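Local coordinates for core protein VP7 (African horsesickness virus, PDB 1AHS), which forms the outer surface of the viral core as a homotrimer that binds the inner capsid protein VP3, this chain being its top domain, at residues F61-L66 with S116-E121; T1-G6 with F120-Y125. One frame throughout, in Å; residues are numbered along the deposited sequence.

Interaction 1 of 2, residues F61-L66 with S116-E121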
loop_
_atom_site.group_PDB
_atom_site.type_symbol
_atom_site.label_atom_id
_atom_site.label_comp_id
_atom_site.label_asym_id
_atom_site.label_seq_id
_atom_site.Cartn_x
_atom_site.Cartn_y
_atom_site.Cartn_z
ATOM N N PHE B 61 -12.617 11.835 4.818
ATOM C CA PHE B 61 -12.055 10.482 4.889
ATOM C C PHE B 61 -13.054 9.332 4.904
ATOM O O PHE B 61 -14.229 9.567 5.107
ATOM C CB PHE B 61 -11.180 10.363 6.111
ATOM C CG PHE B 61 -11.931 10.241 7.405
ATOM C CD1 PHE B 61 -12.452 9.022 7.812
ATOM C CD2 PHE B 61 -11.993 11.320 8.286
ATOM C CE1 PHE B 61 -13.008 8.881 9.070
ATOM C CE2 PHE B 61 -12.545 11.190 9.538
ATOM C CZ PHE B 61 -13.050 9.969 9.930
ATOM N N VAL B 62 -12.595 8.114 4.607
ATOM C CA VAL B 62 -13.434 6.914 4.687
ATOM C C VAL B 62 -12.647 5.940 5.501
ATOM O O VAL B 62 -11.440 6.030 5.532
ATOM C CB VAL B 62 -13.671 6.173 3.370
ATOM C CG1 VAL B 62 -14.644 6.856 2.600
ATOM C CG2 VAL B 62 -12.452 6.080 2.555
ATOM N N TRP B 63 -13.316 5.038 6.206
ATOM C CA TRP B 63 -12.597 4.014 6.944
ATOM C C TRP B 63 -13.158 2.644 6.553
ATOM O O TRP B 63 -14.216 2.539 5.932
ATOM C CB TRP B 63 -12.726 4.227 8.442
ATOM C CG TRP B 63 -14.063 3.930 8.964
ATOM C CD1 TRP B 63 -15.150 4.753 8.969
ATOM C CD2 TRP B 63 -14.483 2.700 9.555
ATOM N NE1 TRP B 63 -16.219 4.106 9.526
ATOM C CE2 TRP B 63 -15.837 2.843 9.895
ATOM C CE3 TRP B 63 -13.841 1.473 9.826
ATOM C CZ2 TRP B 63 -16.567 1.808 10.491
ATOM C CZ3 TRP B 63 -14.579 0.435 10.425
ATOM C CH2 TRP B 63 -15.918 0.616 10.747
ATOM N N ARG B 64 -12.371 1.607 6.775
ATOM C CA ARG B 64 -12.818 0.254 6.534
ATOM C C ARG B 64 -11.884 -0.725 7.184
ATOM O O ARG B 64 -10.743 -0.399 7.482
ATOM C CB ARG B 64 -13.122 -0.069 5.062
ATOM C CG ARG B 64 -12.112 0.250 4.063
ATOM C CD ARG B 64 -12.390 1.611 3.452
ATOM N NE ARG B 64 -12.632 1.594 2.007
ATOM C CZ ARG B 64 -11.769 2.047 1.107
ATOM N NH1 ARG B 64 -10.585 2.541 1.487
ATOM N NH2 ARG B 64 -12.112 2.039 -0.163
ATOM N N PRO B 65 -12.422 -1.850 7.621
ATOM C CA PRO B 65 -11.645 -2.894 8.273
ATOM C C PRO B 65 -10.899 -3.680 7.218
ATOM O O PRO B 65 -11.241 -3.586 6.043
ATOM C CB PRO B 65 -12.728 -3.738 8.937
ATOM C CG PRO B 65 -13.860 -3.648 7.978
ATOM C CD PRO B 65 -13.857 -2.185 7.612
ATOM N N LEU B 66 -9.837 -4.386 7.605
ATOM C CA LEU B 66 -9.131 -5.172 6.618
ATOM C C LEU B 66 -9.679 -6.551 6.749
ATOM O O LEU B 66 -9.590 -7.152 7.816
ATOM C CB LEU B 66 -7.625 -5.252 6.873
ATOM C CG LEU B 66 -6.637 -4.089 6.900
ATOM C CD1 LEU B 66 -5.384 -4.450 6.115
ATOM C CD2 LEU B 66 -7.259 -2.837 6.390
ATOM N N SER B 116 -8.079 -6.679 15.088
ATOM C CA SER B 116 -8.542 -6.047 13.855
ATOM C C SER B 116 -7.621 -4.896 13.456
ATOM O O SER B 116 -6.902 -4.381 14.309
ATOM C CB SER B 116 -9.952 -5.490 14.051
ATOM O OG SER B 116 -10.892 -6.523 14.330
ATOM N N ILE B 117 -7.584 -4.545 12.167
ATOM C CA ILE B 117 -6.795 -3.389 11.742
ATOM C C ILE B 117 -7.771 -2.525 10.955
ATOM O O ILE B 117 -8.514 -3.060 10.138
ATOM C CB ILE B 117 -5.625 -3.721 10.812
ATOM C CG1 ILE B 117 -4.571 -4.550 11.509
ATOM C CG2 ILE B 117 -4.887 -2.452 10.437
ATOM C CD1 ILE B 117 -3.421 -4.816 10.613
ATOM N N LEU B 118 -7.847 -1.225 11.258
ATOM C CA LEU B 118 -8.723 -0.310 10.523
ATOM C C LEU B 118 -7.854 0.637 9.727
ATOM O O LEU B 118 -6.843 1.152 10.239
ATOM C CB LEU B 118 -9.564 0.536 11.467
ATOM C CG LEU B 118 -10.868 0.022 12.058
ATOM C CD1 LEU B 118 -10.768 -1.389 12.561
ATOM C CD2 LEU B 118 -11.211 0.926 13.194
ATOM N N GLN B 119 -8.291 0.909 8.502
ATOM C CA GLN B 119 -7.598 1.798 7.600
ATOM C C GLN B 119 -8.399 3.084 7.418
ATOM O O GLN B 119 -9.610 3.002 7.274
ATOM C CB GLN B 119 -7.465 1.094 6.251
ATOM C CG GLN B 119 -6.966 1.987 5.169
ATOM C CD GLN B 119 -6.883 1.328 3.815
ATOM O OE1 GLN B 119 -5.994 0.499 3.580
ATOM N NE2 GLN B 119 -7.764 1.744 2.885
ATOM N N PHE B 120 -7.733 4.248 7.389
ATOM C CA PHE B 120 -8.391 5.553 7.168
ATOM C C PHE B 120 -7.728 6.113 5.958
ATOM O O PHE B 120 -6.540 6.228 5.946
ATOM C CB PHE B 120 -8.118 6.524 8.317
ATOM C CG PHE B 120 -8.777 6.137 9.586
ATOM C CD1 PHE B 120 -10.064 6.527 9.843
ATOM C CD2 PHE B 120 -8.149 5.285 10.476
ATOM C CE1 PHE B 120 -10.715 6.059 10.988
ATOM C CE2 PHE B 120 -8.789 4.810 11.625
ATOM C CZ PHE B 120 -10.069 5.190 11.874
ATOM N N GLU B 121 -8.466 6.480 4.942
ATOM C CA GLU B 121 -7.817 7.010 3.779
ATOM C C GLU B 121 -8.341 8.408 3.576
ATOM O O GLU B 121 -9.534 8.586 3.433
ATOM C CB GLU B 121 -8.194 6.175 2.556
ATOM C CG GLU B 121 -7.684 6.762 1.241
ATOM C CD GLU B 121 -8.010 5.907 0.057
ATOM O OE1 GLU B 121 -8.560 4.795 0.253
ATOM O OE2 GLU B 121 -7.704 6.331 -1.079
#
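Val62 and Arg64 pair with Glu121 and Gln119 as hydrogen-bonded pairs of an antiparallel sheet; the non-hydrogen-bonded pair Trp63 with Phe120 lies between them, and Pro65 with Leu118 follows beyond Arg64. These are neighbouring strands of the five-stranded sheet in the beta sandwich of the VP7 top domain. Gln119 N gives a nearly straight bond to Arg64 O (3.0 Å, 177° at the hydrogen). Leu66 N continues the ladder to Ile117 O at 3.2 Å, and the bond from Val62 N to Glu121 O is weak.

The two faces differ in chemistry. Phe61, Trp63, Leu118 and Phe120 make the apolar one, packed against Val85, Val87 and Val108 of the other sheet. Trp63 CB meets Phe120 CE1 at 3.7 Å, and Trp63 CE3 lies 4.0 Å from Leu118 CG. The edge of Phe120 turns toward the face of Phe61 in an offset edge-to-face pair, with planes at 73°.

The other face carries Val62, Arg64, Gln119 and Glu121 and meets the second subunit. Bends at chi2 and chi3 of Arg64 help bring its guanidinium beside Glu121. Its NE bonds Ala7 O of the second subunit, the stronger polar partner. Gln119 runs beside Arg64, and Gln119 NE2 and Arg64 NH1 are both donors that do not bond each other. Glu121 has CG anti to the backbone N, and the chain, extended beyond it, carries the carboxylate out to Arg64. Glu121 OE1 also accepts from Ser30 N of the second subunit. Arg64 NH1 to Glu121 OE1 is a salt bridge of 3.3 Å, with OE1 20° out of the guanidinium plane.

Interaction 2 of 2, residues T1-G6 with F120-Y125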
loop_
_atom_site.group_PDB
_atom_site.type_symbol
_atom_site.label_atom_id
_atom_site.label_comp_id
_atom_site.label_asym_id
_atom_site.label_seq_id
_atom_site.Cartn_x
_atom_site.Cartn_y
_atom_site.Cartn_z
ATOM N N THR B 1 0.103 16.449 -2.708
ATOM C CA THR B 1 0.209 16.308 -1.244
ATOM C C THR B 1 -1.056 15.727 -0.490
ATOM O O THR B 1 -2.229 15.880 -0.913
ATOM C CB THR B 1 0.666 17.678 -0.604
ATOM O OG1 THR B 1 1.579 17.452 0.477
ATOM C CG2 THR B 1 -0.546 18.522 -0.119
ATOM N N GLY B 2 -0.771 15.012 0.594
ATOM C CA GLY B 2 -1.777 14.412 1.450
ATOM C C GLY B 2 -1.408 14.916 2.832
ATOM O O GLY B 2 -0.260 15.312 3.074
ATOM N N PRO B 3 -2.293 14.784 3.801
ATOM C CA PRO B 3 -1.946 15.296 5.117
ATOM C C PRO B 3 -0.814 14.669 5.876
ATOM O O PRO B 3 -0.279 15.287 6.803
ATOM C CB PRO B 3 -3.243 15.153 5.861
ATOM C CG PRO B 3 -3.844 13.943 5.239
ATOM C CD PRO B 3 -3.610 14.134 3.794
ATOM N N TYR B 4 -0.390 13.477 5.468
ATOM C CA TYR B 4 0.622 12.763 6.238
ATOM C C TYR B 4 1.968 12.702 5.566
ATOM O O TYR B 4 2.825 11.893 5.943
ATOM C CB TYR B 4 0.129 11.335 6.586
ATOM C CG TYR B 4 -1.267 11.280 7.208
ATOM C CD1 TYR B 4 -1.685 12.246 8.122
ATOM C CD2 TYR B 4 -2.220 10.380 6.745
ATOM C CE1 TYR B 4 -3.026 12.327 8.527
ATOM C CE2 TYR B 4 -3.552 10.456 7.157
ATOM C CZ TYR B 4 -3.935 11.438 8.032
ATOM O OH TYR B 4 -5.251 11.582 8.357
ATOM N N ALA B 5 2.203 13.618 4.635
ATOM C CA ALA B 5 3.471 13.635 3.910
ATOM C C ALA B 5 4.693 13.856 4.792
ATOM O O ALA B 5 5.745 13.305 4.519
ATOM C CB ALA B 5 3.421 14.653 2.764
ATOM N N GLY B 6 4.525 14.514 5.927
ATOM C CA GLY B 6 5.663 14.790 6.778
ATOM C C GLY B 6 5.991 13.789 7.845
ATOM O O GLY B 6 6.839 14.053 8.689
ATOM N N PHE B 120 -7.733 4.248 7.389
ATOM C CA PHE B 120 -8.391 5.553 7.168
ATOM C C PHE B 120 -7.728 6.113 5.958
ATOM O O PHE B 120 -6.540 6.228 5.946
ATOM C CB PHE B 120 -8.118 6.524 8.317
ATOM C CG PHE B 120 -8.777 6.137 9.586
ATOM C CD1 PHE B 120 -10.064 6.527 9.843
ATOM C CD2 PHE B 120 -8.149 5.285 10.476
ATOM C CE1 PHE B 120 -10.715 6.059 10.988
ATOM C CE2 PHE B 120 -8.789 4.810 11.625
ATOM C CZ PHE B 120 -10.069 5.190 11.874
ATOM N N GLU B 121 -8.466 6.480 4.942
ATOM C CA GLU B 121 -7.817 7.010 3.779
ATOM C C GLU B 121 -8.341 8.408 3.576
ATOM O O GLU B 121 -9.534 8.586 3.433
ATOM C CB GLU B 121 -8.194 6.175 2.556
ATOM C CG GLU B 121 -7.684 6.762 1.241
ATOM C CD GLU B 121 -8.010 5.907 0.057
ATOM O OE1 GLU B 121 -8.560 4.795 0.253
ATOM O OE2 GLU B 121 -7.704 6.331 -1.079
ATOM N N VAL B 122 -7.470 9.396 3.586
ATOM C CA VAL B 122 -7.896 10.760 3.383
ATOM C C VAL B 122 -8.112 11.013 1.912
ATOM O O VAL B 122 -7.244 10.778 1.087
ATOM C CB VAL B 122 -6.885 11.680 3.935
ATOM C CG1 VAL B 122 -7.242 13.087 3.652
ATOM C CG2 VAL B 122 -6.788 11.443 5.398
ATOM N N LEU B 123 -9.258 11.570 1.577
ATOM C CA LEU B 123 -9.619 11.763 0.187
ATOM C C LEU B 123 -9.248 13.052 -0.533
ATOM O O LEU B 123 -8.489 13.041 -1.492
ATOM C CB LEU B 123 -11.097 11.407 -0.011
ATOM C CG LEU B 123 -11.426 9.920 0.223
ATOM C CD1 LEU B 123 -12.865 9.666 -0.084
ATOM C CD2 LEU B 123 -10.601 9.047 -0.698
ATOM N N TRP B 124 -9.863 14.151 -0.200
ATOM C CA TRP B 124 -9.462 15.393 -0.867
ATOM C C TRP B 124 -9.241 16.198 0.391
ATOM O O TRP B 124 -9.694 15.779 1.497
ATOM C CB TRP B 124 -10.577 15.980 -1.775
ATOM N N TYR B 125 -8.472 17.276 0.294
ATOM C CA TYR B 125 -8.274 18.049 1.506
ATOM C C TYR B 125 -7.839 19.519 1.350
ATOM O O TYR B 125 -6.850 19.841 0.661
ATOM C CB TYR B 125 -7.481 17.178 2.522
ATOM C CG TYR B 125 -6.130 17.641 2.993
ATOM C CD1 TYR B 125 -5.008 17.602 2.161
ATOM C CD2 TYR B 125 -5.982 18.101 4.293
ATOM C CE1 TYR B 125 -3.792 18.031 2.625
ATOM C CE2 TYR B 125 -4.794 18.522 4.759
ATOM C CZ TYR B 125 -3.702 18.490 3.940
ATOM O OH TYR B 125 -2.541 18.961 4.491
#
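Pro3 meets Val122 tip to tip and slides past Tyr125 in the opposite direction, so one proline ring touches two side chains of the C-terminal segment. Pro3 is in a type I beta turn from Gly2 to Ala5, near the N-terminus of this top-domain fragment. The turn packs where strand 116-122 ends.

Val122 has CG1 anti to the backbone N (chi1 176°) and CG2 beside that N. The two methyls divide the work. CG1 lies 3.8 Å from Pro3 CD. CG2 also touches the proline at CG, but it reaches the Tyr4 side chain as well. Val122 CG2 lies 3.3 Å from Tyr4 OH and 3.8 Å from Tyr4 CE2. Within the turn, Pro3 CG sits over the centre of the Tyr4 ring, 3.7 Å above its plane. Tyr4 OH bonds Leu49 O, which ties this ring to the body of the domain.

Tyr125 brings a ring face to the proline. Pro3 CB stands 3.8 Å above the ring plane, toward the rim, in a CH-pi contact. This residue is poorly ordered and touches a crystal neighbour, so its pose is less certain. At the edge of the same ring, Thr1 CG2 lies 4.3 Å from Tyr125 CE1.

Overall arrangement
Both interactions use strand 116-122 and share Phe120 and Glu121. Interaction 1 lies near the centre of the chain, in the buried core, and joins two neighbouring strands through a regular ladder of backbone bonds. Interaction 2 is only partly buried, about 14 Å away between centres. It joins the two chain ends by apolar and ring contacts. The two meet where Phe61 CB approaches Val122 CA. Both also belong to the trimer interface. Arg64 of interaction 1 reaches the second subunit, including a weak bond to Tyr4 O there. By the same trimer relation, Tyr4 O of interaction 2 receives Arg64 NH2 of the third subunit.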